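Local coordinates for protein epidermin decarboxylase (Staphylococcus epidermidis, PDB 1G63) that catalyses the FMN-dependent oxidative decarboxylation of the C-terminal cysteine of the epidermin precursor peptide, as a homododecamer with one flavin per subunit, at residues B[2-7]-B[71-76]; B[8-13]-B[77-82]; B[113-118]-B[158-163]. All coordinates share one frame; numbering follows the deposited sequence.

Contact 1: residues B[2-7]-B[71-76]; sequences YGKLLI and VENHEY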
loop_
_atom_site.group_PDB
_atom_site.type_symbol
_atom_site.label_atom_id
_atom_site.label_comp_id
_atom_site.label_asym_id
_atom_site.label_seq_id
_atom_site.Cartn_x
_atom_site.Cartn_y
_atom_site.Cartn_z
ATOM N N TYR B 2 32.785 30.755 -15.452
ATOM C CA TYR B 2 33.052 29.914 -16.618
ATOM C C TYR B 2 31.921 29.194 -17.350
ATOM O O TYR B 2 32.156 28.587 -18.401
ATOM C CB TYR B 2 34.117 28.880 -16.261
ATOM C CG TYR B 2 35.382 29.473 -15.701
ATOM C CD1 TYR B 2 35.454 29.876 -14.370
ATOM C CD2 TYR B 2 36.515 29.625 -16.502
ATOM C CE1 TYR B 2 36.625 30.413 -13.845
ATOM C CE2 TYR B 2 37.689 30.161 -15.991
ATOM C CZ TYR B 2 37.738 30.552 -14.662
ATOM O OH TYR B 2 38.906 31.073 -14.153
ATOM N N GLY B 3 30.705 29.242 -16.826
ATOM C CA GLY B 3 29.631 28.550 -17.513
ATOM C C GLY B 3 29.042 27.427 -16.678
ATOM O O GLY B 3 29.602 27.044 -15.648
ATOM N N LYS B 4 27.916 26.887 -17.134
ATOM C CA LYS B 4 27.218 25.830 -16.415
ATOM C C LYS B 4 28.009 24.548 -16.147
ATOM O O LYS B 4 28.625 23.969 -17.036
ATOM C CB LYS B 4 25.903 25.514 -17.134
ATOM C CG LYS B 4 24.955 26.701 -17.170
ATOM C CD LYS B 4 23.682 26.387 -17.917
ATOM C CE LYS B 4 22.808 27.622 -18.015
ATOM N NZ LYS B 4 21.565 27.370 -18.794
ATOM N N LEU B 5 27.977 24.125 -14.890
ATOM C CA LEU B 5 28.671 22.927 -14.447
ATOM C C LEU B 5 27.706 21.925 -13.805
ATOM O O LEU B 5 26.863 22.288 -12.982
ATOM C CB LEU B 5 29.775 23.307 -13.455
ATOM C CG LEU B 5 30.609 22.176 -12.837
ATOM C CD1 LEU B 5 31.989 22.691 -12.504
ATOM C CD2 LEU B 5 29.929 21.623 -11.597
ATOM N N LEU B 6 27.838 20.660 -14.194
ATOM C CA LEU B 6 26.993 19.600 -13.659
ATOM C C LEU B 6 27.788 18.642 -12.784
ATOM O O LEU B 6 28.868 18.191 -13.168
ATOM C CB LEU B 6 26.340 18.807 -14.794
ATOM C CG LEU B 6 25.609 17.516 -14.400
ATOM C CD1 LEU B 6 24.509 17.819 -13.390
ATOM C CD2 LEU B 6 25.029 16.851 -15.636
ATOM N N ILE B 7 27.260 18.352 -11.599
ATOM C CA ILE B 7 27.913 17.416 -10.696
ATOM C C ILE B 7 27.132 16.111 -10.732
ATOM O O ILE B 7 25.920 16.096 -10.525
ATOM C CB ILE B 7 27.918 17.897 -9.229
ATOM C CG1 ILE B 7 28.825 19.113 -9.067
ATOM C CG2 ILE B 7 28.383 16.754 -8.307
ATOM C CD1 ILE B 7 28.820 19.676 -7.654
ATOM N N VAL B 71 23.398 17.299 -21.301
ATOM C CA VAL B 71 24.787 17.396 -21.701
ATOM C C VAL B 71 25.098 18.687 -22.464
ATOM O O VAL B 71 26.121 19.326 -22.217
ATOM C CB VAL B 71 25.194 16.171 -22.553
ATOM C CG1 VAL B 71 26.576 16.387 -23.174
ATOM C CG2 VAL B 71 25.198 14.915 -21.671
ATOM N N GLU B 72 24.218 19.072 -23.383
ATOM C CA GLU B 72 24.428 20.291 -24.162
ATOM C C GLU B 72 24.323 21.535 -23.285
ATOM O O GLU B 72 24.931 22.563 -23.581
ATOM C CB GLU B 72 23.411 20.386 -25.304
ATOM C CG GLU B 72 23.426 19.189 -26.242
ATOM C CD GLU B 72 22.484 19.341 -27.429
ATOM O OE1 GLU B 72 21.309 19.736 -27.219
ATOM O OE2 GLU B 72 22.922 19.052 -28.569
ATOM N N ASN B 73 23.566 21.430 -22.198
ATOM C CA ASN B 73 23.362 22.542 -21.279
ATOM C C ASN B 73 24.541 22.800 -20.346
ATOM O O ASN B 73 24.528 23.756 -19.577
ATOM C CB ASN B 73 22.108 22.294 -20.437
ATOM C CG ASN B 73 21.749 23.479 -19.559
ATOM O OD1 ASN B 73 21.271 23.311 -18.428
ATOM N ND2 ASN B 73 21.960 24.688 -20.080
ATOM N N HIS B 74 25.562 21.955 -20.396
ATOM C CA HIS B 74 26.710 22.149 -19.522
ATOM C C HIS B 74 28.052 22.151 -20.246
ATOM O O HIS B 74 28.239 21.472 -21.248
ATOM C CB HIS B 74 26.740 21.075 -18.420
ATOM C CG HIS B 74 25.546 21.094 -17.517
ATOM N ND1 HIS B 74 24.354 20.479 -17.841
ATOM C CD2 HIS B 74 25.350 21.676 -16.310
ATOM C CE1 HIS B 74 23.477 20.681 -16.875
ATOM N NE2 HIS B 74 24.055 21.405 -15.934
ATOM N N GLU B 75 28.989 22.925 -19.719
ATOM C CA GLU B 75 30.321 23.004 -20.293
ATOM C C GLU B 75 31.248 22.035 -19.566
ATOM O O GLU B 75 32.215 21.538 -20.135
ATOM C CB GLU B 75 30.854 24.436 -20.187
ATOM C CG GLU B 75 30.222 25.404 -21.192
ATOM C CD GLU B 75 30.752 26.831 -21.053
ATOM O OE1 GLU B 75 31.988 27.026 -21.097
ATOM O OE2 GLU B 75 29.930 27.760 -20.899
ATOM N N TYR B 76 30.938 21.764 -18.305
ATOM C CA TYR B 76 31.735 20.846 -17.509
ATOM C C TYR B 76 30.842 19.846 -16.786
ATOM O O TYR B 76 29.794 20.203 -16.253
ATOM C CB TYR B 76 32.562 21.605 -16.468
ATOM C CG TYR B 76 33.220 22.855 -16.987
ATOM C CD1 TYR B 76 32.498 24.037 -17.122
ATOM C CD2 TYR B 76 34.567 22.860 -17.348
ATOM C CE1 TYR B 76 33.099 25.196 -17.602
ATOM C CE2 TYR B 76 35.180 24.011 -17.830
ATOM C CZ TYR B 76 34.439 25.180 -17.955
ATOM O OH TYR B 76 35.032 26.336 -18.432
#

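Contact 2: residues B[8-13]-B[77-82]; sequences CATASI and ILVLPA. With FMN (flavin mononucleotide), chain N.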
loop_
_atom_site.group_PDB
_atom_site.type_symbol
_atom_site.label_atom_id
_atom_site.label_comp_id
_atom_site.label_asym_id
_atom_site.label_seq_id
_atom_site.Cartn_x
_atom_site.Cartn_y
_atom_site.Cartn_z
ATOM N N CYS B 8 27.829 15.020 -11.018
ATOM C CA CYS B 8 27.213 13.701 -11.024
ATOM C C CYS B 8 27.753 13.019 -9.772
ATOM O O CYS B 8 28.915 12.620 -9.733
ATOM C CB CYS B 8 27.610 12.921 -12.286
ATOM S SG CYS B 8 26.798 13.535 -13.804
ATOM N N ALA B 9 26.916 12.924 -8.742
ATOM C CA ALA B 9 27.310 12.318 -7.471
ATOM C C ALA B 9 26.916 10.845 -7.370
ATOM O O ALA B 9 25.797 10.458 -7.708
ATOM C CB ALA B 9 26.704 13.102 -6.312
ATOM N N THR B 10 27.848 10.032 -6.887
ATOM C CA THR B 10 27.624 8.602 -6.743
ATOM C C THR B 10 27.667 8.163 -5.282
ATOM O O THR B 10 28.046 8.942 -4.390
ATOM C CB THR B 10 28.658 7.796 -7.568
ATOM O OG1 THR B 10 29.974 7.980 -7.026
ATOM C CG2 THR B 10 28.639 8.258 -9.020
ATOM N N ALA B 11 27.287 6.907 -5.053
ATOM C CA ALA B 11 27.215 6.330 -3.716
ATOM C C ALA B 11 28.529 6.147 -2.964
ATOM O O ALA B 11 28.892 5.041 -2.562
ATOM C CB ALA B 11 26.453 5.012 -3.763
ATOM N N SER B 12 29.238 7.250 -2.782
ATOM C CA SER B 12 30.474 7.261 -2.018
ATOM C C SER B 12 30.087 7.885 -0.683
ATOM O O SER B 12 29.244 8.776 -0.637
ATOM C CB SER B 12 31.526 8.138 -2.690
ATOM O OG SER B 12 32.495 8.570 -1.743
ATOM N N ILE B 13 30.693 7.420 0.400
ATOM C CA ILE B 13 30.387 7.950 1.719
ATOM C C ILE B 13 30.483 9.476 1.753
ATOM O O ILE B 13 29.718 10.133 2.458
ATOM C CB ILE B 13 31.340 7.351 2.794
ATOM C CG1 ILE B 13 30.980 7.889 4.180
ATOM C CG2 ILE B 13 32.789 7.682 2.454
ATOM C CD1 ILE B 13 29.559 7.597 4.605
ATOM N N ILE B 77 31.268 18.592 -16.776
ATOM C CA ILE B 77 30.535 17.535 -16.102
ATOM C C ILE B 77 31.512 16.814 -15.186
ATOM O O ILE B 77 32.470 16.194 -15.644
ATOM C CB ILE B 77 29.932 16.534 -17.106
ATOM C CG1 ILE B 77 28.962 17.263 -18.033
ATOM C CG2 ILE B 77 29.206 15.416 -16.358
ATOM C CD1 ILE B 77 28.356 16.386 -19.110
ATOM N N LEU B 78 31.272 16.918 -13.884
ATOM C CA LEU B 78 32.126 16.287 -12.894
ATOM C C LEU B 78 31.414 15.120 -12.237
ATOM O O LEU B 78 30.223 15.194 -11.939
ATOM C CB LEU B 78 32.502 17.282 -11.785
ATOM C CG LEU B 78 33.428 18.474 -12.026
ATOM C CD1 LEU B 78 32.945 19.320 -13.197
ATOM C CD2 LEU B 78 33.488 19.292 -10.755
ATOM N N VAL B 79 32.134 14.033 -12.021
ATOM C CA VAL B 79 31.556 12.912 -11.317
ATOM C C VAL B 79 32.304 13.016 -9.986
ATOM O O VAL B 79 33.470 12.634 -9.860
ATOM C CB VAL B 79 31.799 11.580 -12.052
ATOM C CG1 VAL B 79 33.244 11.430 -12.371
ATOM C CG2 VAL B 79 31.303 10.415 -11.198
ATOM N N LEU B 80 31.611 13.585 -9.006
ATOM C CA LEU B 80 32.175 13.855 -7.696
ATOM C C LEU B 80 31.142 13.646 -6.585
ATOM O O LEU B 80 30.117 14.315 -6.562
ATOM C CB LEU B 80 32.665 15.311 -7.685
ATOM C CG LEU B 80 33.142 16.003 -6.411
ATOM C CD1 LEU B 80 34.475 15.439 -5.968
ATOM C CD2 LEU B 80 33.265 17.493 -6.683
ATOM N N PRO B 81 31.375 12.676 -5.682
ATOM C CA PRO B 81 32.535 11.775 -5.656
ATOM C C PRO B 81 32.283 10.704 -6.705
ATOM O O PRO B 81 31.129 10.443 -7.058
ATOM C CB PRO B 81 32.501 11.170 -4.250
ATOM C CG PRO B 81 31.479 11.986 -3.502
ATOM C CD PRO B 81 30.496 12.412 -4.536
ATOM N N ALA B 82 33.350 10.089 -7.200
ATOM C CA ALA B 82 33.220 9.043 -8.201
ATOM C C ALA B 82 33.539 7.686 -7.580
ATOM O O ALA B 82 34.654 7.452 -7.107
ATOM C CB ALA B 82 34.148 9.320 -9.363
HETATM N N1 FMN N . 32.052 2.842 -3.057
HETATM C C2 FMN N . 33.043 3.663 -3.528
HETATM O O2 FMN N . 33.500 3.591 -4.632
HETATM N N3 FMN N . 33.578 4.669 -2.656
HETATM C C4 FMN N . 33.187 4.885 -1.379
HETATM O O4 FMN N . 33.734 5.764 -0.696
HETATM C C4A FMN N . 32.146 3.986 -0.864
HETATM N N5 FMN N . 31.657 4.142 0.360
HETATM C C5A FMN N . 30.572 3.410 0.753
HETATM C C6 FMN N . 29.962 3.651 2.060
HETATM C C7 FMN N . 28.967 2.869 2.571
HETATM C C7M FMN N . 28.345 3.164 3.945
HETATM C C8 FMN N . 28.305 1.889 1.686
HETATM C C8M FMN N . 27.109 1.092 2.151
HETATM C C9 FMN N . 28.890 1.628 0.452
HETATM C C9A FMN N . 29.994 2.343 -0.053
HETATM N N10 FMN N . 30.615 2.128 -1.322
HETATM C C10 FMN N . 31.603 2.973 -1.810
HETATM C "C1'" FMN N . 30.083 1.090 -2.219
HETATM C "C2'" FMN N . 29.087 1.733 -3.216
HETATM O "O2'" FMN N . 27.992 2.418 -2.605
HETATM C "C3'" FMN N . 28.526 0.665 -4.153
HETATM O "O3'" FMN N . 29.619 0.092 -4.942
HETATM C "C4'" FMN N . 27.433 1.131 -5.105
HETATM O "O4'" FMN N . 26.841 0.010 -5.807
HETATM C "C5'" FMN N . 27.877 2.181 -6.111
HETATM O "O5'" FMN N . 26.752 2.650 -6.883
HETATM P P FMN N . 26.795 3.958 -7.781
HETATM O O1P FMN N . 27.925 3.790 -8.748
HETATM O O2P FMN N . 26.937 5.124 -6.879
HETATM O O3P FMN N . 25.398 3.972 -8.500
#

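Contact 3: residues B[113-118]-B[158-163]; sequences FPNMNI and NNITMP. With FMN (flavin mononucleotide), chain N.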
loop_
_atom_site.group_PDB
_atom_site.type_symbol
_atom_site.label_atom_id
_atom_site.label_comp_id
_atom_site.label_asym_id
_atom_site.label_seq_id
_atom_site.Cartn_x
_atom_site.Cartn_y
_atom_site.Cartn_z
ATOM N N PHE B 113 36.536 12.368 -10.308
ATOM C CA PHE B 113 37.257 12.481 -9.035
ATOM C C PHE B 113 37.011 11.229 -8.187
ATOM O O PHE B 113 36.082 11.172 -7.387
ATOM C CB PHE B 113 36.813 13.721 -8.257
ATOM C CG PHE B 113 37.135 15.007 -8.942
ATOM C CD1 PHE B 113 36.258 15.555 -9.880
ATOM C CD2 PHE B 113 38.330 15.669 -8.672
ATOM C CE1 PHE B 113 36.571 16.745 -10.536
ATOM C CE2 PHE B 113 38.650 16.856 -9.323
ATOM C CZ PHE B 113 37.770 17.396 -10.256
ATOM N N PRO B 114 37.855 10.209 -8.355
ATOM C CA PRO B 114 37.719 8.957 -7.608
ATOM C C PRO B 114 37.734 9.117 -6.094
ATOM O O PRO B 114 38.490 9.926 -5.552
ATOM C CB PRO B 114 38.915 8.133 -8.088
ATOM C CG PRO B 114 39.167 8.653 -9.467
ATOM C CD PRO B 114 38.992 10.142 -9.290
ATOM N N ASN B 115 36.881 8.348 -5.420
ATOM C CA ASN B 115 36.832 8.337 -3.964
ATOM C C ASN B 115 36.387 6.962 -3.493
ATOM O O ASN B 115 35.284 6.511 -3.805
ATOM C CB ASN B 115 35.886 9.390 -3.405
ATOM C CG ASN B 115 35.931 9.447 -1.882
ATOM O OD1 ASN B 115 35.000 9.018 -1.203
ATOM N ND2 ASN B 115 37.036 9.962 -1.338
ATOM N N MET B 116 37.258 6.302 -2.741
ATOM C CA MET B 116 36.985 4.969 -2.243
ATOM C C MET B 116 38.093 4.598 -1.274
ATOM O O MET B 116 39.107 5.286 -1.193
ATOM C CB MET B 116 36.991 3.977 -3.405
ATOM C CG MET B 116 38.329 3.941 -4.146
ATOM S SD MET B 116 38.320 3.015 -5.695
ATOM C CE MET B 116 37.655 4.263 -6.829
ATOM N N ASN B 117 37.899 3.507 -0.546
ATOM C CA ASN B 117 38.905 3.046 0.385
ATOM C C ASN B 117 40.123 2.632 -0.426
ATOM O O ASN B 117 39.993 2.175 -1.560
ATOM C CB ASN B 117 38.380 1.862 1.186
ATOM C CG ASN B 117 39.375 1.366 2.204
ATOM O OD1 ASN B 117 40.303 0.625 1.877
ATOM N ND2 ASN B 117 39.198 1.783 3.445
ATOM N N ILE B 118 41.305 2.802 0.160
ATOM C CA ILE B 118 42.558 2.466 -0.510
ATOM C C ILE B 118 42.619 1.044 -1.087
ATOM O O ILE B 118 43.192 0.837 -2.152
ATOM C CB ILE B 118 43.761 2.687 0.447
ATOM C CG1 ILE B 118 45.074 2.518 -0.318
ATOM C CG2 ILE B 118 43.681 1.726 1.614
ATOM C CD1 ILE B 118 45.256 3.519 -1.451
ATOM N N ASN B 158 47.821 4.702 4.951
ATOM C CA ASN B 158 47.690 5.610 3.821
ATOM C C ASN B 158 46.206 5.537 3.462
ATOM O O ASN B 158 45.623 4.455 3.448
ATOM C CB ASN B 158 48.531 5.126 2.638
ATOM C CG ASN B 158 48.647 6.169 1.539
ATOM O OD1 ASN B 158 48.913 5.841 0.384
ATOM N ND2 ASN B 158 48.462 7.435 1.900
ATOM N N ASN B 159 45.599 6.683 3.179
ATOM C CA ASN B 159 44.182 6.736 2.843
ATOM C C ASN B 159 43.908 7.804 1.785
ATOM O O ASN B 159 44.524 8.868 1.813
ATOM C CB ASN B 159 43.372 7.050 4.107
ATOM C CG ASN B 159 43.186 5.829 5.008
ATOM O OD1 ASN B 159 43.296 5.921 6.236
ATOM N ND2 ASN B 159 42.885 4.684 4.399
ATOM N N ILE B 160 42.998 7.527 0.849
ATOM C CA ILE B 160 42.681 8.528 -0.164
ATOM C C ILE B 160 41.721 9.526 0.497
ATOM O O ILE B 160 40.956 9.169 1.392
ATOM C CB ILE B 160 42.042 7.902 -1.470
ATOM C CG1 ILE B 160 40.531 7.812 -1.341
ATOM C CG2 ILE B 160 42.632 6.524 -1.768
ATOM C CD1 ILE B 160 39.818 8.949 -1.999
ATOM N N THR B 161 41.790 10.783 0.084
ATOM C CA THR B 161 40.930 11.804 0.661
ATOM C C THR B 161 40.190 12.597 -0.404
ATOM O O THR B 161 40.487 12.500 -1.587
ATOM C CB THR B 161 41.742 12.805 1.511
ATOM O OG1 THR B 161 42.702 13.472 0.683
ATOM C CG2 THR B 161 42.462 12.087 2.630
ATOM N N MET B 162 39.224 13.391 0.032
ATOM C CA MET B 162 38.456 14.217 -0.884
ATOM C C MET B 162 39.290 15.402 -1.392
ATOM O O MET B 162 40.113 15.965 -0.664
ATOM C CB MET B 162 37.174 14.712 -0.192
ATOM C CG MET B 162 36.077 13.639 -0.038
ATOM S SD MET B 162 35.110 13.282 -1.554
ATOM C CE MET B 162 36.229 12.402 -2.408
ATOM N N PRO B 163 39.084 15.791 -2.659
ATOM C CA PRO B 163 39.811 16.906 -3.272
ATOM C C PRO B 163 39.423 18.263 -2.676
ATOM O O PRO B 163 38.247 18.530 -2.434
ATOM C CB PRO B 163 39.402 16.831 -4.746
ATOM C CG PRO B 163 38.790 15.465 -4.912
ATOM C CD PRO B 163 38.108 15.229 -3.606
HETATM N N1 FMN N . 32.052 2.842 -3.057
HETATM C C2 FMN N . 33.043 3.663 -3.528
HETATM O O2 FMN N . 33.500 3.591 -4.632
HETATM N N3 FMN N . 33.578 4.669 -2.656
HETATM C C4 FMN N . 33.187 4.885 -1.379
HETATM O O4 FMN N . 33.734 5.764 -0.696
HETATM C C4A FMN N . 32.146 3.986 -0.864
HETATM N N5 FMN N . 31.657 4.142 0.360
HETATM C C5A FMN N . 30.572 3.410 0.753
HETATM C C6 FMN N . 29.962 3.651 2.060
HETATM C C7 FMN N . 28.967 2.869 2.571
HETATM C C7M FMN N . 28.345 3.164 3.945
HETATM C C8 FMN N . 28.305 1.889 1.686
HETATM C C8M FMN N . 27.109 1.092 2.151
HETATM C C9 FMN N . 28.890 1.628 0.452
HETATM C C9A FMN N . 29.994 2.343 -0.053
HETATM N N10 FMN N . 30.615 2.128 -1.322
HETATM C C10 FMN N . 31.603 2.973 -1.810
HETATM C "C1'" FMN N . 30.083 1.090 -2.219
HETATM C "C2'" FMN N . 29.087 1.733 -3.216
HETATM O "O2'" FMN N . 27.992 2.418 -2.605
HETATM C "C3'" FMN N . 28.526 0.665 -4.153
HETATM O "O3'" FMN N . 29.619 0.092 -4.942
HETATM C "C4'" FMN N . 27.433 1.131 -5.105
HETATM O "O4'" FMN N . 26.841 0.010 -5.807
HETATM C "C5'" FMN N . 27.877 2.181 -6.111
HETATM O "O5'" FMN N . 26.752 2.650 -6.883
HETATM P P FMN N . 26.795 3.958 -7.781
HETATM O O1P FMN N . 27.925 3.790 -8.748
HETATM O O2P FMN N . 26.937 5.124 -6.879
HETATM O O3P FMN N . 25.398 3.972 -8.500
HETATM O O HOH W 1 41.244 5.014 2.058
#

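Contact 1: residues B[2-7]-B[71-76]
Leu6 CB sits over one face of the His74 imidazole, 3.6 Å from the ring centroid and displaced toward the rim that carries CD2, a CH-pi contact. CG of His74 is anti to its own carbonyl carbon (chi1 -61°), which starts the ring off toward Leu6. Leu5 points to the same side of the sheet as Tyr76, and its CD1 meets Tyr76 CB at 4.1 Å, the two side chains crossing at about a right angle. Nearer the N-terminus, the Tyr76 ring reaches Tyr2: its OH comes within 3.5 Å of Tyr2 CB, and Tyr2 O lies at the ring edge, in plane.

The backbone fixes these neighbours. Glu75 N gives a 2.9 Å bond to Lys4 O, to which Tyr76 N adds a weak one, and Leu6 N donates to Tyr76 O at 2.9 Å in an almost straight bond (173°). The two bonds of Tyr76 make the parallel bridge with Leu5; that of Glu75 N is an extra one on the same carbonyl. Gly3 CA lies 3.5 Å from Glu75 OE2. Lys4 lays its extended chain across Asn73, with CD 3.2 Å from Asn73 O.

Both nitrogens of His74 are engaged, ND1 with Ile70 O and NE2 with Asn33 OD1, which fixes the rotation of the ring against Leu6. This is the way into the two central strands of a Rossmann-like sheet: helix 67-72 leads into strand 76-82, strand 32-36 flanks 5-9, Phe29 meets the Tyr76 ring edge-to-face, and Val102 of helix 98-105 covers Leu6.

Contact 2: residues B[8-13]-B[77-82]
Cys8 SG packs on Ile77 CG2 at 4.0 Å, and two residues on, Thr10 CG2 lies 4.1 Å from Val79 CG2; these apolar groups line the join between the central parallel strands of this Rossmann-like fold. Leu99 of helix 98-105 covers Cys8 and Thr10. Toward the strand ends Pro81 takes over: its CB rests 3.5 Å from Ser12 CB, and its CD approaches Ala9 CB more distantly. The peptide bond before Pro81 is cis, and the chain turns a corner there.

The backbone bonds change character along the join. Cys8 N donates to Leu78 O at 2.6 Å, nearly along the C=O axis, whereas Leu80 N reaches Cys8 O at 3.0 Å from above the carbonyl plane, with a bent N-H...O angle of 131°. At the corner Pro81 O is gripped twice from Thr10, weakly by its N and at 2.7 Å by its OG1, which comes from above the carbonyl plane. A chi1 of 66° puts OG1 between the backbone N and carbonyl carbon of Thr10, from where it meets Pro81 O.

Beyond Thr10 the strand end opens onto the flavin, as is usual for nucleotide-binding folds of this kind. Ser12 OG is hydrogen-bonded to Asn14 N and also lies close to the Asn115 amide and the flavin O4. Ala11, the centre of an inverse gamma turn, uses both its backbone N and its O on the cofactor: the O accepts from the ribityl O2' and the N donates to the phosphate O2P at 2.6 Å, with an N-H...O angle of 163°.

Contact 3: residues B[113-118]-B[158-163]
Ile160 pushes its side chain into the bend at Asn115 and Met116, and here side chain meets backbone most tightly. Its CG1 lies only 2.9 Å from Met116 O, and CD1 reaches 3.6 Å from Asn115 CA. A chi1 of 89° places CG1 between the backbone N and carbonyl carbon, and chi2, at 98°, lies off the staggered positions, which may reflect strain or simply the limits of the model. The Met162 side chain, bent at chi2 and chi3, crosses that of Asn115 at about a right angle; how closely its methyl approaches the amide is doubtful in this model. At the buried end Phe113 CD2 meets Pro163 CG at 3.8 Å, with Val168 of helix 165-172 touching both residues.

The segments run nearly antiparallel, 169° apart, yet no direct hydrogen bond joins them. They belong to different sheets: 113-114 ends a strand of the parallel Rossmann-like sheet, while 158-161 is one arm of a two-stranded antiparallel hairpin paired with strand 144-149. The loop leaving 113-114 serves the flavin, for Asn115 O accepts from N3 of FMN at 2.8 Å and Met116 CA lies against the same nitrogen.

Toward Ile118 the side-chain contacts are longer, and water takes part. The side chains of Ile118 and Ile160 slide past each other in opposite directions, Ile118 CD1 4.0 Å from Ile160 CG2, and Ile118 CG2 reaches Asn158 O at 3.8 Å. One water accepts from Ile118 N, from Asn159 ND2 and, over a longer distance, from Ile160 N, stitching the start of helix 118-121 to the hairpin.

Contacts 1 and 2 run consecutively along the same pair of neighbouring strands, 5-9 and 76-82, their centres about 15 Å apart; Leu6 O and Leu78 N, 2.8 Å apart, join one to the other. Their segments alternate along the chain, and contact 3 opens only after both have closed. It lies about 12 Å from contact 2, centre to centre, and reaches it through strand 110-114, the next in the parallel sheet, where Ala82 pairs with Phe113 and Asn115. Contacts 1 and 3 fall on opposite sides of the chain's centre, their own centres about 25 Å apart. Contacts 2 and 3 both touch the same FMN, so adjacent strand ends share the cofactor, while contact 3 also ties the hairpin to the sheet.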